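Local atomic coordinates of plasmid pRiA4b Orf3-like domain-containing protein (Methanosarcina mazei, PDB entry 2I1S), a protein that is of unknown function but belongs to the plasmid pRiA4b ORF-3-like family, folded round a mixed beta sheet. Residues D66-E71 and L82-A88; Y50-E56 and A101-F107. All coordinates share one frame; numbering follows the deposited sequence.

Contact 1 (D66-E71 and L82-A88); sequences DKIGAE and LVSEKKA
Ile68 and Val83 sit side by side where strand 65-69 runs parallel to the short strand 82-84, and CG1 of Ile68 lies 3.9 Å from CB of Val83. This is the tight part. The other branch of Ile68, CG2, stands anti to its own backbone N, which carries it across to the turn after the short strand; there it meets CA of Glu85 at 3.6 Å and CB of Ala88 at 3.9 Å. Tyr93 of helix 90-93 also touches the side chains of Ile68, Val83 and Ala88. Val83 bonds to strand 65-69 through both its backbone N, which donates to Lys67 O at 2.8 Å, and its O, which accepts from Gly69 N. Glu85 N then reaches Gly69 O from above the carbonyl plane, 37° out of it. The Glu85 chain leaves CB between N and the carbonyl carbon (chi1 60°) and runs on extended, its CG 3.3 Å from Gly69 O, so that OE1 can bond to His53. A leucine in its place would probably leave His53 NE2 without this acceptor and the aromatic cluster round His53 without its tie to the turn. The solvent side is looser. Ser84 OG donates to Glu71 OE2 at 2.7 Å, on the anti side of the carboxylate, but Lys86 NZ stays 4.5 Å from Glu71 OE1, too far for a salt bridge. Leu82, on the other face from Ile68 and Val83, lays CD1 against Lys67 O. Here strand 82-84 is the outermost strand, within this chain, of a mixed beta sheet, and runs straight into a turn.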
loop_
_atom_site.group_PDB
_atom_site.type_symbol
_atom_site.label_atom_id
_atom_site.label_comp_id
_atom_site.label_asym_id
_atom_site.label_seq_id
_atom_site.Cartn_x
_atom_site.Cartn_y
_atom_site.Cartn_z
ATOM N N ASP A 66 9.121 -15.746 -3.871
ATOM C CA ASP A 66 8.355 -16.242 -2.714
ATOM C C ASP A 66 7.006 -15.549 -2.584
ATOM O O ASP A 66 6.911 -14.347 -2.799
ATOM C CB ASP A 66 9.128 -16.019 -1.397
ATOM C CG ASP A 66 10.330 -16.946 -1.248
ATOM O OD1 ASP A 66 10.458 -17.934 -2.019
ATOM O OD2 ASP A 66 11.140 -16.697 -0.322
ATOM N N LYS A 67 5.975 -16.305 -2.219
ATOM C CA LYS A 67 4.692 -15.745 -1.835
ATOM C C LYS A 67 4.642 -15.644 -0.309
ATOM O O LYS A 67 4.888 -16.636 0.394
ATOM C CB LYS A 67 3.542 -16.623 -2.320
ATOM C CG LYS A 67 3.156 -16.481 -3.788
ATOM C CD LYS A 67 1.697 -16.959 -3.986
ATOM C CE LYS A 67 1.124 -16.675 -5.396
ATOM N NZ LYS A 67 1.745 -17.520 -6.466
ATOM N N ILE A 68 4.308 -14.459 0.207
ATOM C CA ILE A 68 4.292 -14.239 1.655
ATOM C C ILE A 68 2.911 -13.736 2.094
ATOM O O ILE A 68 2.401 -12.774 1.537
ATOM C CB ILE A 68 5.414 -13.238 2.089
ATOM C CG1 ILE A 68 6.779 -13.671 1.561
ATOM C CG2 ILE A 68 5.430 -13.026 3.591
ATOM C CD1 ILE A 68 7.712 -12.485 1.322
ATOM N N GLY A 69 2.298 -14.395 3.073
ATOM C CA GLY A 69 0.956 -14.023 3.489
ATOM C C GLY A 69 0.556 -14.699 4.774
ATOM O O GLY A 69 1.389 -15.286 5.469
ATOM N N ALA A 70 -0.727 -14.603 5.102
ATOM C CA ALA A 70 -1.218 -15.102 6.383
ATOM C C ALA A 70 -0.947 -16.585 6.603
ATOM O O ALA A 70 -1.036 -17.396 5.686
ATOM C CB ALA A 70 -2.701 -14.787 6.559
ATOM N N GLU A 71 -0.603 -16.912 7.846
ATOM C CA GLU A 71 -0.386 -18.289 8.263
ATOM C C GLU A 71 -1.553 -19.222 7.954
ATOM O O GLU A 71 -2.592 -19.213 8.630
ATOM C CB GLU A 71 -0.003 -18.357 9.738
ATOM C CG GLU A 71 1.499 -18.270 9.936
ATOM C CD GLU A 71 1.902 -18.052 11.379
ATOM O OE1 GLU A 71 1.014 -18.121 12.262
ATOM O OE2 GLU A 71 3.109 -17.817 11.629
ATOM N N LEU A 82 3.784 -21.249 0.696
ATOM C CA LEU A 82 3.493 -19.950 1.248
ATOM C C LEU A 82 4.408 -19.693 2.448
ATOM O O LEU A 82 4.509 -20.531 3.348
ATOM C CB LEU A 82 2.010 -19.838 1.630
ATOM C CG LEU A 82 1.529 -18.485 2.191
ATOM C CD1 LEU A 82 1.358 -17.469 1.081
ATOM C CD2 LEU A 82 0.232 -18.631 2.965
ATOM N N VAL A 83 5.094 -18.550 2.423
ATOM C CA VAL A 83 5.976 -18.085 3.504
ATOM C C VAL A 83 5.145 -17.233 4.472
ATOM O O VAL A 83 4.373 -16.373 4.029
ATOM C CB VAL A 83 7.195 -17.258 2.934
ATOM C CG1 VAL A 83 8.013 -16.588 4.040
ATOM C CG2 VAL A 83 8.103 -18.144 2.050
ATOM N N SER A 84 5.293 -17.494 5.775
ATOM C CA SER A 84 4.515 -16.827 6.831
ATOM C C SER A 84 4.987 -15.412 7.059
ATOM O O SER A 84 6.140 -15.190 7.402
ATOM C CB SER A 84 4.579 -17.609 8.156
ATOM O OG SER A 84 4.062 -16.853 9.238
ATOM N N GLU A 85 4.079 -14.467 6.870
ATOM C CA GLU A 85 4.367 -13.056 7.006
ATOM C C GLU A 85 4.671 -12.642 8.438
ATOM O O GLU A 85 5.294 -11.617 8.656
ATOM C CB GLU A 85 3.184 -12.229 6.453
ATOM C CG GLU A 85 1.813 -12.455 7.159
ATOM C CD GLU A 85 0.725 -11.509 6.649
ATOM O OE1 GLU A 85 1.063 -10.538 5.959
ATOM O OE2 GLU A 85 -0.475 -11.737 6.912
ATOM N N LYS A 86 4.178 -13.405 9.414
ATOM C CA LYS A 86 4.475 -13.138 10.835
ATOM C C LYS A 86 5.939 -13.464 11.100
ATOM O O LYS A 86 6.557 -12.849 11.957
ATOM C CB LYS A 86 3.590 -13.969 11.792
ATOM C CG LYS A 86 2.134 -13.576 11.806
ATOM C CD LYS A 86 1.372 -14.284 12.910
ATOM C CE LYS A 86 -0.052 -13.714 13.029
ATOM N NZ LYS A 86 -0.956 -14.479 13.925
ATOM N N LYS A 87 6.466 -14.435 10.344
ATOM C CA LYS A 87 7.856 -14.899 10.419
ATOM C C LYS A 87 8.825 -14.164 9.490
ATOM O O LYS A 87 9.912 -13.793 9.910
ATOM C CB LYS A 87 7.909 -16.398 10.113
ATOM C CG LYS A 87 7.438 -17.262 11.280
ATOM C CD LYS A 87 7.007 -18.633 10.813
ATOM C CE LYS A 87 7.168 -19.648 11.933
ATOM N NZ LYS A 87 6.703 -20.969 11.468
ATOM N N ALA A 88 8.430 -13.979 8.228
ATOM C CA ALA A 88 9.252 -13.312 7.213
ATOM C C ALA A 88 9.574 -11.886 7.646
ATOM O O ALA A 88 8.666 -11.100 7.993
ATOM C CB ALA A 88 8.553 -13.323 5.889
#

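Contact 2 (Y50-E56 and A101-F107); sequences YHLHEFE and ALYTYDF
Phe55 turns a ring face to Tyr103, whose CD1 stands 3.3 Å above that plane toward its rim; the two planes are inclined at 50°. Tyr103 CG lies anti to its backbone N (chi1 174°), which sends the ring along the sheet face between Phe55 and His53. CE1 of Tyr103 lies 3.5 Å from CD2 of His53, the rings oblique, and the three rings form an aromatic cluster under helix 34-44, where His38 stacks on His53 and bonds to Tyr103 OH. Next along the same face, Tyr105 presents the edge of its ring to CB of His53, and its hydroxyl accepts from Tyr50 N at 2.9 Å while also pairing with Glu142. Past the strand ends, the His51 ring and the Asp106 carboxylate are stacked, planes 21° apart, with OD1 3.2 Å above one ring face and Tyr50 CB over the opposite one. There the angle is wrong for a hydrogen bond from NE2, which bonds to Asp143 instead; Asp106 OD2 accepts from the N atoms of Gly108 and Asp109. Phe107 lies across Leu52, whose CB sits over one face, 3.8 Å from the ring centroid. The antiparallel ladder pairs Glu54 with Thr104 and Glu56 with Leu102, and one water donates to both Glu54 O and Leu102 O. Asp106 N continues the bonding to Leu52 O. The chemistry implies a backbone register fixed by regular hydrogen bonds, with His53 NE2 and the hydroxyls of Tyr103 and Tyr105 hydrogen-bonded to partners, and carboxylates near His51 that would probably stabilise a positive charge there.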
loop_
_atom_site.group_PDB
_atom_site.type_symbol
_atom_site.label_atom_id
_atom_site.label_comp_id
_atom_site.label_asym_id
_atom_site.label_seq_id
_atom_site.Cartn_x
_atom_site.Cartn_y
_atom_site.Cartn_z
ATOM N N TYR A 50 -10.529 -5.873 5.243
ATOM C CA TYR A 50 -11.716 -6.710 5.100
ATOM C C TYR A 50 -11.397 -7.974 4.332
ATOM O O TYR A 50 -12.130 -8.985 4.425
ATOM C CB TYR A 50 -12.721 -5.983 4.214
ATOM C CG TYR A 50 -13.448 -4.823 4.837
ATOM C CD1 TYR A 50 -13.985 -4.936 6.101
ATOM C CD2 TYR A 50 -13.659 -3.640 4.114
ATOM C CE1 TYR A 50 -14.692 -3.876 6.675
ATOM C CE2 TYR A 50 -14.383 -2.577 4.656
ATOM C CZ TYR A 50 -14.884 -2.703 5.945
ATOM O OH TYR A 50 -15.604 -1.704 6.531
ATOM N N HIS A 51 -10.333 -7.892 3.519
ATOM C CA HIS A 51 -10.138 -8.864 2.452
ATOM C C HIS A 51 -8.815 -9.579 2.657
ATOM O O HIS A 51 -8.068 -9.236 3.567
ATOM C CB HIS A 51 -10.169 -8.169 1.081
ATOM C CG HIS A 51 -11.394 -7.349 0.845
ATOM N ND1 HIS A 51 -12.655 -7.910 0.677
ATOM C CD2 HIS A 51 -11.563 -6.008 0.795
ATOM C CE1 HIS A 51 -13.539 -6.940 0.507
ATOM N NE2 HIS A 51 -12.897 -5.777 0.579
ATOM N N LEU A 52 -8.553 -10.571 1.793
ATOM C CA LEU A 52 -7.291 -11.289 1.773
ATOM C C LEU A 52 -6.194 -10.417 1.170
ATOM O O LEU A 52 -6.478 -9.520 0.379
ATOM C CB LEU A 52 -7.440 -12.643 1.043
ATOM C CG LEU A 52 -8.499 -13.578 1.620
ATOM C CD1 LEU A 52 -8.535 -14.893 0.870
ATOM C CD2 LEU A 52 -8.317 -13.835 3.122
ATOM N N HIS A 53 -4.954 -10.682 1.578
ATOM C CA HIS A 53 -3.770 -10.052 0.989
ATOM C C HIS A 53 -2.597 -11.036 0.786
ATOM O O HIS A 53 -2.592 -12.137 1.330
ATOM C CB HIS A 53 -3.338 -8.829 1.807
ATOM C CG HIS A 53 -2.494 -9.170 2.970
ATOM N ND1 HIS A 53 -3.024 -9.438 4.214
ATOM C CD2 HIS A 53 -1.156 -9.343 3.077
ATOM C CE1 HIS A 53 -2.039 -9.740 5.043
ATOM N NE2 HIS A 53 -0.899 -9.704 4.373
ATOM N N GLU A 54 -1.623 -10.658 -0.035
ATOM C CA GLU A 54 -0.340 -11.360 -0.062
ATOM C C GLU A 54 0.725 -10.510 -0.724
ATOM O O GLU A 54 0.394 -9.584 -1.452
ATOM C CB GLU A 54 -0.437 -12.756 -0.690
ATOM C CG GLU A 54 -0.518 -12.804 -2.185
ATOM C CD GLU A 54 -0.292 -14.225 -2.703
ATOM O OE1 GLU A 54 -0.104 -15.134 -1.857
ATOM O OE2 GLU A 54 -0.308 -14.428 -3.950
ATOM N N PHE A 55 1.978 -10.794 -0.386
ATOM C CA PHE A 55 3.142 -10.219 -1.014
ATOM C C PHE A 55 3.748 -11.277 -1.960
ATOM O O PHE A 55 3.681 -12.487 -1.683
ATOM C CB PHE A 55 4.202 -9.826 0.018
ATOM C CG PHE A 55 3.717 -8.878 1.094
ATOM C CD1 PHE A 55 3.927 -7.504 0.975
ATOM C CD2 PHE A 55 3.064 -9.367 2.246
ATOM C CE1 PHE A 55 3.477 -6.621 1.968
ATOM C CE2 PHE A 55 2.618 -8.498 3.241
ATOM C CZ PHE A 55 2.828 -7.098 3.091
ATOM N N GLU A 56 4.283 -10.806 -3.082
ATOM C CA GLU A 56 5.155 -11.580 -3.957
ATOM C C GLU A 56 6.508 -10.860 -3.996
ATOM O O GLU A 56 6.578 -9.685 -4.341
ATOM C CB GLU A 56 4.620 -11.603 -5.384
ATOM C CG GLU A 56 3.499 -12.573 -5.675
ATOM C CD GLU A 56 3.092 -12.558 -7.152
ATOM O OE1 GLU A 56 3.778 -11.879 -7.985
ATOM O OE2 GLU A 56 2.078 -13.232 -7.474
ATOM N N ALA A 101 8.775 -5.286 -4.011
ATOM C CA ALA A 101 7.784 -6.337 -3.728
ATOM C C ALA A 101 6.495 -5.968 -4.419
ATOM O O ALA A 101 6.250 -4.799 -4.706
ATOM C CB ALA A 101 7.507 -6.420 -2.238
ATOM N N LEU A 102 5.667 -6.965 -4.692
ATOM C CA LEU A 102 4.275 -6.716 -5.054
ATOM C C LEU A 102 3.298 -7.149 -3.934
ATOM O O LEU A 102 3.326 -8.293 -3.476
ATOM C CB LEU A 102 3.932 -7.389 -6.372
ATOM C CG LEU A 102 2.505 -7.093 -6.870
ATOM C CD1 LEU A 102 2.315 -5.636 -7.353
ATOM C CD2 LEU A 102 2.142 -8.130 -7.964
ATOM N N TYR A 103 2.436 -6.234 -3.530
ATOM C CA TYR A 103 1.392 -6.488 -2.528
ATOM C C TYR A 103 0.033 -6.480 -3.203
ATOM O O TYR A 103 -0.341 -5.490 -3.813
ATOM C CB TYR A 103 1.436 -5.383 -1.468
ATOM C CG TYR A 103 0.355 -5.369 -0.409
ATOM C CD1 TYR A 103 0.427 -6.195 0.710
ATOM C CD2 TYR A 103 -0.704 -4.476 -0.479
ATOM C CE1 TYR A 103 -0.549 -6.152 1.724
ATOM C CE2 TYR A 103 -1.689 -4.418 0.536
ATOM C CZ TYR A 103 -1.606 -5.250 1.639
ATOM O OH TYR A 103 -2.560 -5.161 2.675
ATOM N N THR A 104 -0.698 -7.574 -3.077
ATOM C CA THR A 104 -2.078 -7.656 -3.523
ATOM C C THR A 104 -3.024 -7.686 -2.298
ATOM O O THR A 104 -2.805 -8.416 -1.326
ATOM C CB THR A 104 -2.287 -8.906 -4.443
ATOM O OG1 THR A 104 -1.350 -8.858 -5.532
ATOM C CG2 THR A 104 -3.730 -8.982 -5.012
ATOM N N TYR A 105 -4.061 -6.856 -2.348
ATOM C CA TYR A 105 -5.073 -6.789 -1.325
ATOM C C TYR A 105 -6.437 -6.821 -2.032
ATOM O O TYR A 105 -6.665 -6.061 -2.989
ATOM C CB TYR A 105 -4.896 -5.507 -0.498
ATOM C CG TYR A 105 -6.071 -5.207 0.415
ATOM C CD1 TYR A 105 -6.411 -6.099 1.462
ATOM C CD2 TYR A 105 -6.875 -4.069 0.216
ATOM C CE1 TYR A 105 -7.507 -5.857 2.316
ATOM C CE2 TYR A 105 -7.963 -3.805 1.061
ATOM C CZ TYR A 105 -8.288 -4.730 2.113
ATOM O OH TYR A 105 -9.364 -4.514 2.986
ATOM N N ASP A 106 -7.340 -7.694 -1.561
ATOM C CA ASP A 106 -8.676 -7.890 -2.149
ATOM C C ASP A 106 -8.536 -8.705 -3.411
ATOM O O ASP A 106 -8.188 -8.170 -4.462
ATOM C CB ASP A 106 -9.412 -6.548 -2.447
ATOM C CG ASP A 106 -10.924 -6.731 -2.690
ATOM O OD1 ASP A 106 -11.697 -5.799 -2.434
ATOM O OD2 ASP A 106 -11.354 -7.821 -3.127
ATOM N N PHE A 107 -8.819 -9.998 -3.312
ATOM C CA PHE A 107 -8.668 -10.917 -4.437
ATOM C C PHE A 107 -9.845 -10.836 -5.411
ATOM O O PHE A 107 -9.858 -11.548 -6.433
ATOM C CB PHE A 107 -8.428 -12.374 -3.931
ATOM C CG PHE A 107 -7.127 -12.532 -3.150
ATOM C CD1 PHE A 107 -6.183 -11.485 -3.114
ATOM C CD2 PHE A 107 -6.832 -13.718 -2.494
ATOM C CE1 PHE A 107 -5.001 -11.597 -2.415
ATOM C CE2 PHE A 107 -5.630 -13.856 -1.785
ATOM C CZ PHE A 107 -4.718 -12.802 -1.737
HETATM O O HOH W 1 -10.143 -11.029 -0.878
HETATM O O HOH W 2 0.957 -9.679 -4.616
#

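Strand 53-58 joins the two contacts: it pairs with strand 100-105 in contact 2, and its other edge runs antiparallel to strand 65-69 of contact 1, Phe55 N reaching Ile68 O at 2.8 Å. Contact 2 lies further inside the sheet, its centre about 9 Å from the centre of the chain, against about 17 Å for that of contact 1, which sits at the sheet margin. The difference tells in the chemistry: aromatic rings and a long antiparallel ladder inside, a short parallel pairing with aliphatic groups and exposed charges outside. The Glu85-His53 bond ties the edge turn to the aromatic cluster. Contact 1 is nested within the loop that contact 2 closes.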